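Local atomic coordinates of uncharacterized lipoprotein YjhA (Bacillus subtilis, PDB entry 3CFU), a protein that is of unknown function but is probably a membrane-anchored lipoprotein, its DUF4352 domain forming a beta-sandwich of probably immunoglobulin-like type outside the cell. Residues His2-Glu6 with Val17-Asp21; Ala10-Phe15 with Leu122-Pro126; Arg48-Thr54 with Thr105-Val111; Ser62-Phe67 with Leu93-Val99. All blocks are in the same frame, centred on the assembly; numbering follows the deposited sequence.

Overall arrangement
From the N terminus, the chain first closes a short loop at contact 1, where the turn 2-6 meets strand 13-23. Contact 2 starts inside that loop, at 10-15, and closes only at 122-126, so the two cross while sharing one strand. Within the long loop of contact 2 lies contact 3, pairing 48-54 with 105-111, and within that again lies contact 4, the separate two-stranded antiparallel pair 62-67 and 93-99. Contacts 1 and 3 meet in one four-stranded sheet, since strands 13-23 and 47-57 are neighbours in it. Contact 2 ties this sheet to the three-stranded sheet holding 121-124, and contact 4 packs on the four-stranded one, Leu93 on Val53 and Leu108, and Ile63 on Thr13.

Contact 1 of 4, residues His2-Glu6 with Val17-Asp21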
loop_
_atom_site.group_PDB
_atom_site.type_symbol
_atom_site.label_atom_id
_atom_site.label_comp_id
_atom_site.label_asym_id
_atom_site.label_seq_id
_atom_site.Cartn_x
_atom_site.Cartn_y
_atom_site.Cartn_z
ATOM N N HIS A 2 3.999 -13.492 3.288
ATOM C CA HIS A 2 3.051 -12.959 4.257
ATOM C C HIS A 2 1.678 -13.085 3.615
ATOM O O HIS A 2 1.530 -12.983 2.399
ATOM C CB HIS A 2 3.370 -11.498 4.623
ATOM C CG HIS A 2 4.678 -11.327 5.340
ATOM N ND1 HIS A 2 4.899 -11.794 6.618
ATOM C CD2 HIS A 2 5.849 -10.779 4.934
ATOM C CE1 HIS A 2 6.149 -11.543 6.968
ATOM N NE2 HIS A 2 6.747 -10.928 5.965
ATOM N N LYS A 3 0.677 -13.337 4.443
ATOM C CA LYS A 3 -0.682 -13.521 3.975
ATOM C C LYS A 3 -1.561 -12.338 4.338
ATOM O O LYS A 3 -1.184 -11.506 5.160
ATOM C CB LYS A 3 -1.257 -14.801 4.601
ATOM N N ILE A 4 -2.733 -12.268 3.716
ATOM C CA ILE A 4 -3.697 -11.215 4.005
ATOM C C ILE A 4 -4.221 -11.462 5.426
ATOM O O ILE A 4 -4.550 -12.591 5.776
ATOM C CB ILE A 4 -4.895 -11.280 3.044
ATOM C CG1 ILE A 4 -4.409 -11.205 1.599
ATOM C CG2 ILE A 4 -5.860 -10.146 3.332
ATOM C CD1 ILE A 4 -5.532 -11.062 0.592
ATOM N N GLY A 5 -4.289 -10.409 6.236
ATOM C CA GLY A 5 -4.781 -10.538 7.595
ATOM C C GLY A 5 -3.703 -10.588 8.665
ATOM O O GLY A 5 -3.939 -10.226 9.823
ATOM N N GLU A 6 -2.513 -11.028 8.281
ATOM C CA GLU A 6 -1.401 -11.143 9.216
ATOM C C GLU A 6 -0.625 -9.840 9.448
ATOM O O GLU A 6 -0.339 -9.085 8.508
ATOM C CB GLU A 6 -0.449 -12.239 8.714
ATOM C CG GLU A 6 0.907 -12.331 9.424
ATOM C CD GLU A 6 1.932 -13.143 8.616
ATOM O OE1 GLU A 6 3.153 -12.932 8.799
ATOM O OE2 GLU A 6 1.514 -13.993 7.797
ATOM N N VAL A 17 -2.040 -6.128 5.838
ATOM C CA VAL A 17 -2.962 -5.974 4.725
ATOM C C VAL A 17 -4.261 -6.538 5.309
ATOM O O VAL A 17 -4.348 -7.730 5.611
ATOM C CB VAL A 17 -2.547 -6.803 3.487
ATOM C CG1 VAL A 17 -3.553 -6.574 2.366
ATOM C CG2 VAL A 17 -1.152 -6.406 3.023
ATOM N N ASN A 18 -5.259 -5.676 5.489
ATOM C CA ASN A 18 -6.538 -6.084 6.071
ATOM C C ASN A 18 -7.398 -6.917 5.130
ATOM O O ASN A 18 -7.503 -8.132 5.299
ATOM C CB ASN A 18 -7.304 -4.847 6.533
ATOM C CG ASN A 18 -6.556 -4.068 7.600
ATOM O OD1 ASN A 18 -6.691 -2.846 7.710
ATOM N ND2 ASN A 18 -5.768 -4.776 8.399
ATOM N N LYS A 19 -8.018 -6.274 4.146
ATOM C CA LYS A 19 -8.854 -6.994 3.193
ATOM C C LYS A 19 -8.621 -6.533 1.769
ATOM O O LYS A 19 -7.959 -5.520 1.525
ATOM C CB LYS A 19 -10.347 -6.781 3.480
ATOM C CG LYS A 19 -10.684 -6.318 4.878
ATOM C CD LYS A 19 -11.075 -4.851 4.895
ATOM C CE LYS A 19 -12.436 -4.622 4.252
ATOM N NZ LYS A 19 -12.751 -3.171 4.205
ATOM N N VAL A 20 -9.169 -7.301 0.831
ATOM C CA VAL A 20 -9.105 -6.938 -0.571
ATOM C C VAL A 20 -10.520 -7.002 -1.141
ATOM O O VAL A 20 -11.061 -8.081 -1.387
ATOM C CB VAL A 20 -8.215 -7.866 -1.425
ATOM C CG1 VAL A 20 -8.239 -7.379 -2.877
ATOM C CG2 VAL A 20 -6.793 -7.862 -0.909
ATOM N N ASP A 21 -11.140 -5.844 -1.320
ATOM C CA ASP A 21 -12.470 -5.822 -1.905
ATOM C C ASP A 21 -12.251 -5.563 -3.408
ATOM O O ASP A 21 -11.187 -5.086 -3.810
ATOM C CB ASP A 21 -13.335 -4.720 -1.264
ATOM C CG ASP A 21 -13.420 -4.846 0.262
ATOM O OD1 ASP A 21 -13.595 -5.984 0.755
ATOM O OD2 ASP A 21 -13.321 -3.811 0.968
#
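Ile4 and Gly5 bring the turn at the N terminus against Val17, Asn18 and Val20. Ile4 does most of the work with its two methyls, CG2 and CD1. Its CG1 stands anti to the carbonyl carbon (chi1 -56°), which turns the CG2 methyl toward the strand backbone, where CG2 lies 3.3 Å from Asn18 O and 3.6 Å from Val17 O. Beyond CG1 the chain is extended, and it carries CD1 to Val20 CG2 at 3.8 Å, the two side chains crossing at about a right angle. Val17 adds a looser apolar touch, its CG1 4.4 Å from Ile4 CG2.

Beside these methyls runs the one hydrogen bond between the segments: Gly5 N donates to Val17 O at 2.8 Å, nearly in line with the carbonyl. On the far side, His2, just before the turn, and Glu6, its last residue, are joined by a hydrogen bond. ND1 of His2 reaches OE1 of Glu6 at 3.0 Å; the oxygen lies in the plane of the imidazole, whereas the nitrogen meets the carboxylate from well above its plane. Phe8 stacks on the same histidine ring.

Val17 and Val20 also press on Ile51 of the next strand. The arrangement is a type II beta turn, Lys3 to Glu6, with glycine at its third position, leading into edge strand 7-10 and docked on the neighbouring strand 13-23.

Contact 2 of 4, residues Ala10-Phe15 with Leu122-Pro126; sequences AGHTNF and LVYNP
Phe15 and Tyr124 stack at the centre, offset and nearly parallel, with centroids 4.1 Å apart and planes at 14°. The side chains slide past each other in opposite directions: Tyr124 CD2 sits over the Phe15 face, 3.6 Å from CG of Phe15, and Tyr124 CB also lies over that ring as a CH-pi donor. Both residues hold CG anti to the backbone N (chi1 176° for Phe15), sending the rings into the space between the two strands. The opposite face of Tyr124 is covered by Pro126, whose N stands over the ring.

Around the rims, Leu122 CD2 meets the edge of Phe15 at CZ, and Ala10 CB comes to the Tyr124 edge, 3.7 Å from CE2. Pro126 CB packs on Ala10 O at 3.4 Å, and a CB on Gly11 would run into that proline.

At the polar edge, Tyr124 OH donates to Thr13 OG1 at 3.0 Å, and Thr13 OG1 in turn donates to Ala10 O at 2.8 Å. Ala10 O also takes Thr13 N, the bond of the type II' turn. A buried phenol finds its acceptor in a relay ending on the turn, probably fixing how far the tyrosine reaches between two sheets otherwise joined here by apolar contact.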
loop_
_atom_site.group_PDB
_atom_site.type_symbol
_atom_site.label_atom_id
_atom_site.label_comp_id
_atom_site.label_asym_id
_atom_site.label_seq_id
_atom_site.Cartn_x
_atom_site.Cartn_y
_atom_site.Cartn_z
ATOM N N ALA A 10 8.031 -4.732 10.240
ATOM C CA ALA A 10 8.724 -4.306 9.026
ATOM C C ALA A 10 9.329 -2.929 9.300
ATOM O O ALA A 10 8.643 -1.907 9.246
ATOM C CB ALA A 10 7.735 -4.248 7.873
ATOM N N GLY A 11 10.619 -2.915 9.607
ATOM C CA GLY A 11 11.280 -1.666 9.923
ATOM C C GLY A 11 10.812 -1.195 11.288
ATOM O O GLY A 11 10.772 -1.979 12.246
ATOM N N HIS A 12 10.449 0.086 11.368
ATOM C CA HIS A 12 9.964 0.699 12.604
ATOM C C HIS A 12 8.444 0.717 12.668
ATOM O O HIS A 12 7.852 1.508 13.403
ATOM C CB HIS A 12 10.502 2.123 12.730
ATOM C CG HIS A 12 11.972 2.178 12.990
ATOM N ND1 HIS A 12 12.518 1.891 14.223
ATOM C CD2 HIS A 12 13.015 2.433 12.166
ATOM C CE1 HIS A 12 13.834 1.965 14.147
ATOM N NE2 HIS A 12 14.162 2.291 12.909
ATOM N N THR A 13 7.821 -0.169 11.904
ATOM C CA THR A 13 6.367 -0.261 11.870
ATOM C C THR A 13 5.897 -1.714 11.956
ATOM O O THR A 13 6.680 -2.629 11.734
ATOM C CB THR A 13 5.794 0.269 10.519
ATOM O OG1 THR A 13 6.234 -0.584 9.451
ATOM C CG2 THR A 13 6.263 1.687 10.236
ATOM N N ASN A 14 4.626 -1.916 12.322
ATOM C CA ASN A 14 4.027 -3.256 12.283
ATOM C C ASN A 14 3.109 -2.966 11.111
ATOM O O ASN A 14 2.439 -1.938 11.097
ATOM C CB ASN A 14 3.152 -3.601 13.488
ATOM C CG ASN A 14 3.941 -4.111 14.673
ATOM O OD1 ASN A 14 3.489 -3.993 15.809
ATOM N ND2 ASN A 14 5.110 -4.692 14.420
ATOM N N PHE A 15 3.060 -3.862 10.144
ATOM C CA PHE A 15 2.261 -3.639 8.957
ATOM C C PHE A 15 1.289 -4.761 8.651
ATOM O O PHE A 15 1.597 -5.937 8.855
ATOM C CB PHE A 15 3.196 -3.470 7.759
ATOM C CG PHE A 15 2.487 -3.334 6.456
ATOM C CD1 PHE A 15 1.922 -2.125 6.088
ATOM C CD2 PHE A 15 2.352 -4.425 5.609
ATOM C CE1 PHE A 15 1.238 -1.998 4.904
ATOM C CE2 PHE A 15 1.671 -4.310 4.420
ATOM C CZ PHE A 15 1.105 -3.089 4.065
ATOM N N LEU A 122 1.434 -7.716 -2.886
ATOM C CA LEU A 122 1.582 -6.327 -2.498
ATOM C C LEU A 122 2.982 -6.262 -1.907
ATOM O O LEU A 122 3.422 -7.194 -1.220
ATOM C CB LEU A 122 0.545 -5.907 -1.454
ATOM C CG LEU A 122 0.690 -4.423 -1.081
ATOM C CD1 LEU A 122 0.278 -3.563 -2.265
ATOM C CD2 LEU A 122 -0.143 -4.091 0.139
ATOM N N VAL A 123 3.688 -5.177 -2.212
ATOM C CA VAL A 123 5.044 -4.976 -1.727
ATOM C C VAL A 123 5.045 -3.769 -0.806
ATOM O O VAL A 123 4.412 -2.746 -1.094
ATOM C CB VAL A 123 6.028 -4.693 -2.882
ATOM C CG1 VAL A 123 7.407 -4.383 -2.312
ATOM C CG2 VAL A 123 6.081 -5.896 -3.855
ATOM N N TYR A 124 5.762 -3.888 0.303
ATOM C CA TYR A 124 5.838 -2.803 1.253
ATOM C C TYR A 124 7.283 -2.608 1.668
ATOM O O TYR A 124 7.913 -3.546 2.152
ATOM C CB TYR A 124 4.979 -3.123 2.488
ATOM C CG TYR A 124 5.166 -2.163 3.638
ATOM C CD1 TYR A 124 4.927 -0.804 3.473
ATOM C CD2 TYR A 124 5.597 -2.608 4.886
ATOM C CE1 TYR A 124 5.114 0.096 4.519
ATOM C CE2 TYR A 124 5.779 -1.715 5.945
ATOM C CZ TYR A 124 5.535 -0.360 5.747
ATOM O OH TYR A 124 5.703 0.549 6.762
ATOM N N ASN A 125 7.815 -1.406 1.448
ATOM C CA ASN A 125 9.179 -1.089 1.855
ATOM C C ASN A 125 9.054 0.050 2.872
ATOM O O ASN A 125 8.746 1.195 2.513
ATOM C CB ASN A 125 10.042 -0.651 0.660
ATOM C CG ASN A 125 11.523 -0.540 1.023
ATOM O OD1 ASN A 125 11.897 0.153 1.981
ATOM N ND2 ASN A 125 12.372 -1.228 0.265
ATOM N N PRO A 126 9.283 -0.253 4.158
ATOM C CA PRO A 126 9.185 0.751 5.235
ATOM C C PRO A 126 10.132 1.942 5.111
ATOM O O PRO A 126 9.803 3.047 5.527
ATOM C CB PRO A 126 9.379 -0.070 6.516
ATOM C CG PRO A 126 10.189 -1.255 6.069
ATOM C CD PRO A 126 9.660 -1.577 4.677
#

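Contact 3 of 4, residues Arg48-Thr54 with Thr105-Val111; sequences RLIIEVT and TGVLSYV
Arg48 turns the edge of its guanidinium to Ser109 across the strand pair. Its chain bends at chi3 (62°), bringing NH1 to Ser109 OG at 2.7 Å with the oxygen in the guanidinium plane. Ser109 OG passes the bond on to Leu49 O, also at 2.7 Å, so that carbonyl holds both the hydroxyl and Tyr110 N. NH2 of Arg48 makes a salt bridge with Glu88. Were a leucine to stand in for Arg48, Glu88 would probably lose its counter-charge and the Ser109 hydroxyl its N-H donor.

Along the same face, Ile50 and Val107 point the same way side by side, CG2 4.1 Å from CG1 of the valine. Next, Glu52 lies aslant over Thr105, its CG 3.6 Å from the threonine CG2, and its carboxylate goes on to Arg91. Thr54 OG1 and Thr105 OG1 share a hydrogen bond of 2.9 Å at the end of the pair.

The other face is apolar: Val53 CG1 approaches Leu108 CD2 and Ile51 CD1 approaches Tyr110 CE2, while Leu72 of the second sheet meets Leu49, Ile51 and Tyr110. Paired backbone bonds at Leu49-Tyr110, Ile51-Leu108 and Val53-Gly106 make this a regular antiparallel pair within one layer of a beta-sandwich, its apolar face turned to the opposing sheet.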
loop_
_atom_site.group_PDB
_atom_site.type_symbol
_atom_site.label_atom_id
_atom_site.label_comp_id
_atom_site.label_asym_id
_atom_site.label_seq_id
_atom_site.Cartn_x
_atom_site.Cartn_y
_atom_site.Cartn_z
ATOM N N ARG A 48 -11.119 -3.744 -10.247
ATOM C CA ARG A 48 -10.287 -2.903 -9.417
ATOM C C ARG A 48 -10.117 -3.436 -8.003
ATOM O O ARG A 48 -11.098 -3.680 -7.299
ATOM C CB ARG A 48 -10.890 -1.482 -9.341
ATOM C CG ARG A 48 -9.982 -0.443 -8.696
ATOM C CD ARG A 48 -10.441 0.971 -9.024
ATOM N NE ARG A 48 -11.778 1.251 -8.510
ATOM C CZ ARG A 48 -12.059 1.449 -7.227
ATOM N NH1 ARG A 48 -11.094 1.404 -6.317
ATOM N NH2 ARG A 48 -13.306 1.693 -6.848
ATOM N N LEU A 49 -8.868 -3.651 -7.609
ATOM C CA LEU A 49 -8.571 -4.102 -6.259
ATOM C C LEU A 49 -8.617 -2.893 -5.304
ATOM O O LEU A 49 -8.229 -1.778 -5.664
ATOM C CB LEU A 49 -7.165 -4.719 -6.195
ATOM C CG LEU A 49 -7.033 -6.121 -6.801
ATOM C CD1 LEU A 49 -7.789 -6.197 -8.114
ATOM C CD2 LEU A 49 -5.567 -6.470 -7.001
ATOM N N ILE A 50 -9.124 -3.127 -4.098
ATOM C CA ILE A 50 -9.177 -2.094 -3.071
ATOM C C ILE A 50 -8.540 -2.708 -1.842
ATOM O O ILE A 50 -9.229 -3.287 -1.005
ATOM C CB ILE A 50 -10.603 -1.670 -2.690
ATOM C CG1 ILE A 50 -11.322 -1.079 -3.902
ATOM C CG2 ILE A 50 -10.544 -0.652 -1.556
ATOM C CD1 ILE A 50 -11.684 -2.108 -4.946
ATOM N N ILE A 51 -7.220 -2.589 -1.740
ATOM C CA ILE A 51 -6.492 -3.143 -0.611
ATOM C C ILE A 51 -6.459 -2.160 0.546
ATOM O O ILE A 51 -6.067 -1.004 0.381
ATOM C CB ILE A 51 -5.041 -3.499 -1.009
ATOM C CG1 ILE A 51 -5.055 -4.525 -2.148
ATOM C CG2 ILE A 51 -4.296 -4.067 0.185
ATOM C CD1 ILE A 51 -3.732 -4.694 -2.853
ATOM N N GLU A 52 -6.907 -2.621 1.711
ATOM C CA GLU A 52 -6.892 -1.799 2.911
ATOM C C GLU A 52 -5.707 -2.299 3.718
ATOM O O GLU A 52 -5.556 -3.508 3.927
ATOM C CB GLU A 52 -8.181 -1.963 3.725
ATOM C CG GLU A 52 -8.209 -1.084 4.959
ATOM C CD GLU A 52 -9.431 -1.312 5.823
ATOM O OE1 GLU A 52 -9.530 -2.389 6.449
ATOM O OE2 GLU A 52 -10.297 -0.410 5.871
ATOM N N VAL A 53 -4.861 -1.369 4.154
ATOM C CA VAL A 53 -3.673 -1.710 4.934
ATOM C C VAL A 53 -3.585 -0.839 6.190
ATOM O O VAL A 53 -4.245 0.199 6.291
ATOM C CB VAL A 53 -2.364 -1.531 4.084
ATOM C CG1 VAL A 53 -2.432 -2.377 2.820
ATOM C CG2 VAL A 53 -2.166 -0.075 3.706
ATOM N N THR A 54 -2.768 -1.273 7.147
ATOM C CA THR A 54 -2.582 -0.543 8.390
ATOM C C THR A 54 -1.104 -0.468 8.724
ATOM O O THR A 54 -0.383 -1.453 8.587
ATOM C CB THR A 54 -3.293 -1.235 9.581
ATOM O OG1 THR A 54 -4.712 -1.120 9.423
ATOM C CG2 THR A 54 -2.878 -0.589 10.912
ATOM N N THR A 105 -4.849 3.698 8.952
ATOM C CA THR A 105 -5.419 2.702 8.054
ATOM C C THR A 105 -5.908 3.407 6.799
ATOM O O THR A 105 -6.519 4.475 6.874
ATOM C CB THR A 105 -6.583 1.923 8.737
ATOM O OG1 THR A 105 -6.127 1.367 9.980
ATOM C CG2 THR A 105 -7.059 0.780 7.848
ATOM N N GLY A 106 -5.617 2.810 5.646
ATOM C CA GLY A 106 -6.000 3.401 4.377
ATOM C C GLY A 106 -6.052 2.395 3.245
ATOM O O GLY A 106 -5.757 1.213 3.433
ATOM N N VAL A 107 -6.405 2.859 2.054
ATOM C CA VAL A 107 -6.525 1.952 0.929
ATOM C C VAL A 107 -5.630 2.255 -0.273
ATOM O O VAL A 107 -5.260 3.404 -0.516
ATOM C CB VAL A 107 -8.022 1.884 0.463
ATOM C CG1 VAL A 107 -8.896 1.319 1.599
ATOM C CG2 VAL A 107 -8.526 3.277 0.074
ATOM N N LEU A 108 -5.267 1.192 -0.991
ATOM C CA LEU A 108 -4.455 1.255 -2.208
ATOM C C LEU A 108 -5.380 0.663 -3.265
ATOM O O LEU A 108 -6.184 -0.211 -2.951
ATOM C CB LEU A 108 -3.200 0.375 -2.093
ATOM C CG LEU A 108 -1.916 0.861 -1.417
ATOM C CD1 LEU A 108 -2.217 1.967 -0.435
ATOM C CD2 LEU A 108 -1.248 -0.320 -0.718
ATOM N N SER A 109 -5.275 1.118 -4.510
ATOM C CA SER A 109 -6.147 0.598 -5.556
ATOM C C SER A 109 -5.431 0.362 -6.880
ATOM O O SER A 109 -4.545 1.128 -7.271
ATOM C CB SER A 109 -7.329 1.550 -5.763
ATOM O OG SER A 109 -8.468 0.855 -6.244
ATOM N N TYR A 110 -5.828 -0.706 -7.568
ATOM C CA TYR A 110 -5.224 -1.082 -8.843
ATOM C C TYR A 110 -6.240 -1.749 -9.762
ATOM O O TYR A 110 -7.190 -2.380 -9.300
ATOM C CB TYR A 110 -4.085 -2.069 -8.599
ATOM C CG TYR A 110 -3.063 -1.607 -7.597
ATOM C CD1 TYR A 110 -1.928 -0.907 -8.004
ATOM C CD2 TYR A 110 -3.230 -1.865 -6.237
ATOM C CE1 TYR A 110 -0.984 -0.473 -7.081
ATOM C CE2 TYR A 110 -2.291 -1.433 -5.301
ATOM C CZ TYR A 110 -1.171 -0.737 -5.732
ATOM O OH TYR A 110 -0.257 -0.282 -4.816
ATOM N N VAL A 111 -6.022 -1.618 -11.065
ATOM C CA VAL A 111 -6.901 -2.220 -12.054
ATOM C C VAL A 111 -6.206 -3.433 -12.655
ATOM O O VAL A 111 -5.083 -3.342 -13.153
ATOM C CB VAL A 111 -7.251 -1.217 -13.154
ATOM C CG1 VAL A 111 -8.158 -0.135 -12.583
ATOM C CG2 VAL A 111 -5.981 -0.592 -13.718
#

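Contact 4 of 4, residues Ser62-Phe67 with Leu93-Val99; sequences SISYNF and LMGGTLV
Tyr65 lays one face of its ring over the Gly95-Gly96 peptide of the partner strand. Gly96 N sits over the ring centre, Gly95 C nearer the rim at 3.5 Å from CE1 of Tyr65, and Gly96 CA makes a CH-pi contact 4.0 Å from the centroid. At the ring edge, Leu93 CD2 comes to CD1 of Tyr65. With CG wedged between the backbone N and the carbonyl carbon (chi1 68°), the tyrosine is folded across to the other strand, and a side chain on Gly96 would collide with its hydroxyl. With an alanine at Tyr65, the Gly95-Gly96 peptide would probably lose its cover and Leu93 an apolar neighbour.

Met94 O lies in the plane of the Phe67 ring, 3.7 Å from CD2 of Phe67; the selenium of Met94, a selenomethionine, stands obliquely off the same ring. Phe67 N donates to that carbonyl at 2.8 Å.

Ile63 and Leu98 exchange the two backbone bonds at the other end, Leu98 N to Ile63 O being 2.6 Å, and their CB atoms pack beside each other. This two-stranded antiparallel piece lies against the main sheet: Tyr65 and Leu98 touch Val104, Tyr65 also rests on Met55, and Leu93 rests on Val53 and Leu108 of strands 47-57 and 103-112.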
loop_
_atom_site.group_PDB
_atom_site.type_symbol
_atom_site.label_atom_id
_atom_site.label_comp_id
_atom_site.label_asym_id
_atom_site.label_seq_id
_atom_site.Cartn_x
_atom_site.Cartn_y
_atom_site.Cartn_z
ATOM N N SER A 62 8.897 10.151 14.640
ATOM C CA SER A 62 7.637 10.269 13.932
ATOM C C SER A 62 7.890 9.721 12.531
ATOM O O SER A 62 9.026 9.716 12.053
ATOM C CB SER A 62 7.199 11.729 13.846
ATOM O OG SER A 62 5.914 11.828 13.256
ATOM N N ILE A 63 6.829 9.256 11.887
ATOM C CA ILE A 63 6.921 8.703 10.552
ATOM C C ILE A 63 6.024 9.488 9.600
ATOM O O ILE A 63 4.857 9.752 9.908
ATOM C CB ILE A 63 6.477 7.205 10.524
ATOM C CG1 ILE A 63 7.562 6.317 11.160
ATOM C CG2 ILE A 63 6.166 6.768 9.067
ATOM C CD1 ILE A 63 7.181 4.813 11.250
ATOM N N SER A 64 6.593 9.878 8.461
ATOM C CA SER A 64 5.863 10.587 7.413
ATOM C C SER A 64 5.627 9.513 6.357
ATOM O O SER A 64 6.463 9.310 5.465
ATOM C CB SER A 64 6.707 11.719 6.823
ATOM O OG SER A 64 6.956 12.727 7.783
ATOM N N TYR A 65 4.498 8.819 6.481
ATOM C CA TYR A 65 4.135 7.739 5.567
ATOM C C TYR A 65 3.733 8.287 4.215
ATOM O O TYR A 65 3.203 9.390 4.124
ATOM C CB TYR A 65 3.012 6.878 6.170
ATOM C CG TYR A 65 1.665 7.552 6.306
ATOM C CD1 TYR A 65 0.736 7.511 5.262
ATOM C CD2 TYR A 65 1.307 8.211 7.485
ATOM C CE1 TYR A 65 -0.530 8.090 5.397
ATOM C CE2 TYR A 65 0.051 8.795 7.633
ATOM C CZ TYR A 65 -0.867 8.740 6.585
ATOM O OH TYR A 65 -2.115 9.318 6.724
ATOM N N ASN A 66 3.974 7.504 3.168
ATOM C CA ASN A 66 3.692 7.960 1.816
ATOM C C ASN A 66 3.325 6.818 0.865
ATOM O O ASN A 66 3.846 5.712 0.984
ATOM C CB ASN A 66 4.943 8.682 1.322
ATOM C CG ASN A 66 4.675 9.619 0.185
ATOM O OD1 ASN A 66 4.418 9.195 -0.942
ATOM N ND2 ASN A 66 4.747 10.917 0.468
ATOM N N PHE A 67 2.445 7.097 -0.095
ATOM C CA PHE A 67 2.019 6.078 -1.048
ATOM C C PHE A 67 3.169 5.463 -1.850
ATOM O O PHE A 67 3.085 4.301 -2.243
ATOM C CB PHE A 67 0.930 6.638 -1.990
ATOM C CG PHE A 67 1.452 7.500 -3.111
ATOM C CD1 PHE A 67 1.755 6.939 -4.348
ATOM C CD2 PHE A 67 1.638 8.871 -2.934
ATOM C CE1 PHE A 67 2.238 7.731 -5.403
ATOM C CE2 PHE A 67 2.122 9.674 -3.978
ATOM C CZ PHE A 67 2.423 9.101 -5.215
ATOM N N LEU A 93 -5.044 6.098 0.811
ATOM C CA LEU A 93 -3.754 6.280 1.476
ATOM C C LEU A 93 -2.863 7.200 0.643
ATOM O O LEU A 93 -2.479 6.858 -0.475
ATOM C CB LEU A 93 -3.065 4.923 1.669
ATOM C CG LEU A 93 -1.775 4.872 2.494
ATOM C CD1 LEU A 93 -1.399 3.420 2.738
ATOM C CD2 LEU A 93 -0.650 5.594 1.773
HETATM N N MSE A 94 -2.514 8.357 1.188
HETATM C CA MSE A 94 -1.689 9.291 0.441
HETATM C C MSE A 94 -0.372 9.602 1.142
HETATM O O MSE A 94 0.701 9.206 0.676
HETATM C CB MSE A 94 -2.482 10.575 0.211
HETATM C CG MSE A 94 -2.389 11.113 -1.188
HETATM SE SE MSE A 94 -2.972 9.835 -2.547
HETATM C CE MSE A 94 -4.796 10.446 -2.722
ATOM N N GLY A 95 -0.467 10.316 2.258
ATOM C CA GLY A 95 0.702 10.679 3.032
ATOM C C GLY A 95 0.250 11.370 4.301
ATOM O O GLY A 95 -0.906 11.771 4.407
ATOM N N GLY A 96 1.153 11.503 5.266
ATOM C CA GLY A 96 0.818 12.167 6.509
ATOM C C GLY A 96 1.815 11.798 7.589
ATOM O O GLY A 96 2.793 11.100 7.316
ATOM N N THR A 97 1.586 12.270 8.812
ATOM C CA THR A 97 2.485 11.944 9.899
ATOM C C THR A 97 1.808 10.911 10.804
ATOM O O THR A 97 0.591 10.919 10.992
ATOM C CB THR A 97 2.922 13.224 10.701
ATOM O OG1 THR A 97 2.067 13.426 11.832
ATOM C CG2 THR A 97 2.865 14.461 9.802
ATOM N N LEU A 98 2.627 9.997 11.315
ATOM C CA LEU A 98 2.207 8.911 12.194
ATOM C C LEU A 98 3.180 8.951 13.364
ATOM O O LEU A 98 4.291 8.420 13.292
ATOM C CB LEU A 98 2.313 7.572 11.451
ATOM C CG LEU A 98 1.766 6.308 12.131
ATOM C CD1 LEU A 98 0.271 6.472 12.419
ATOM C CD2 LEU A 98 2.003 5.099 11.235
ATOM N N VAL A 99 2.772 9.609 14.441
ATOM C CA VAL A 99 3.626 9.727 15.609
ATOM C C VAL A 99 3.778 8.382 16.303
ATOM O O VAL A 99 2.951 7.486 16.137
ATOM C CB VAL A 99 3.065 10.794 16.563
ATOM C CG1 VAL A 99 3.932 10.904 17.820
ATOM C CG2 VAL A 99 3.026 12.134 15.834
#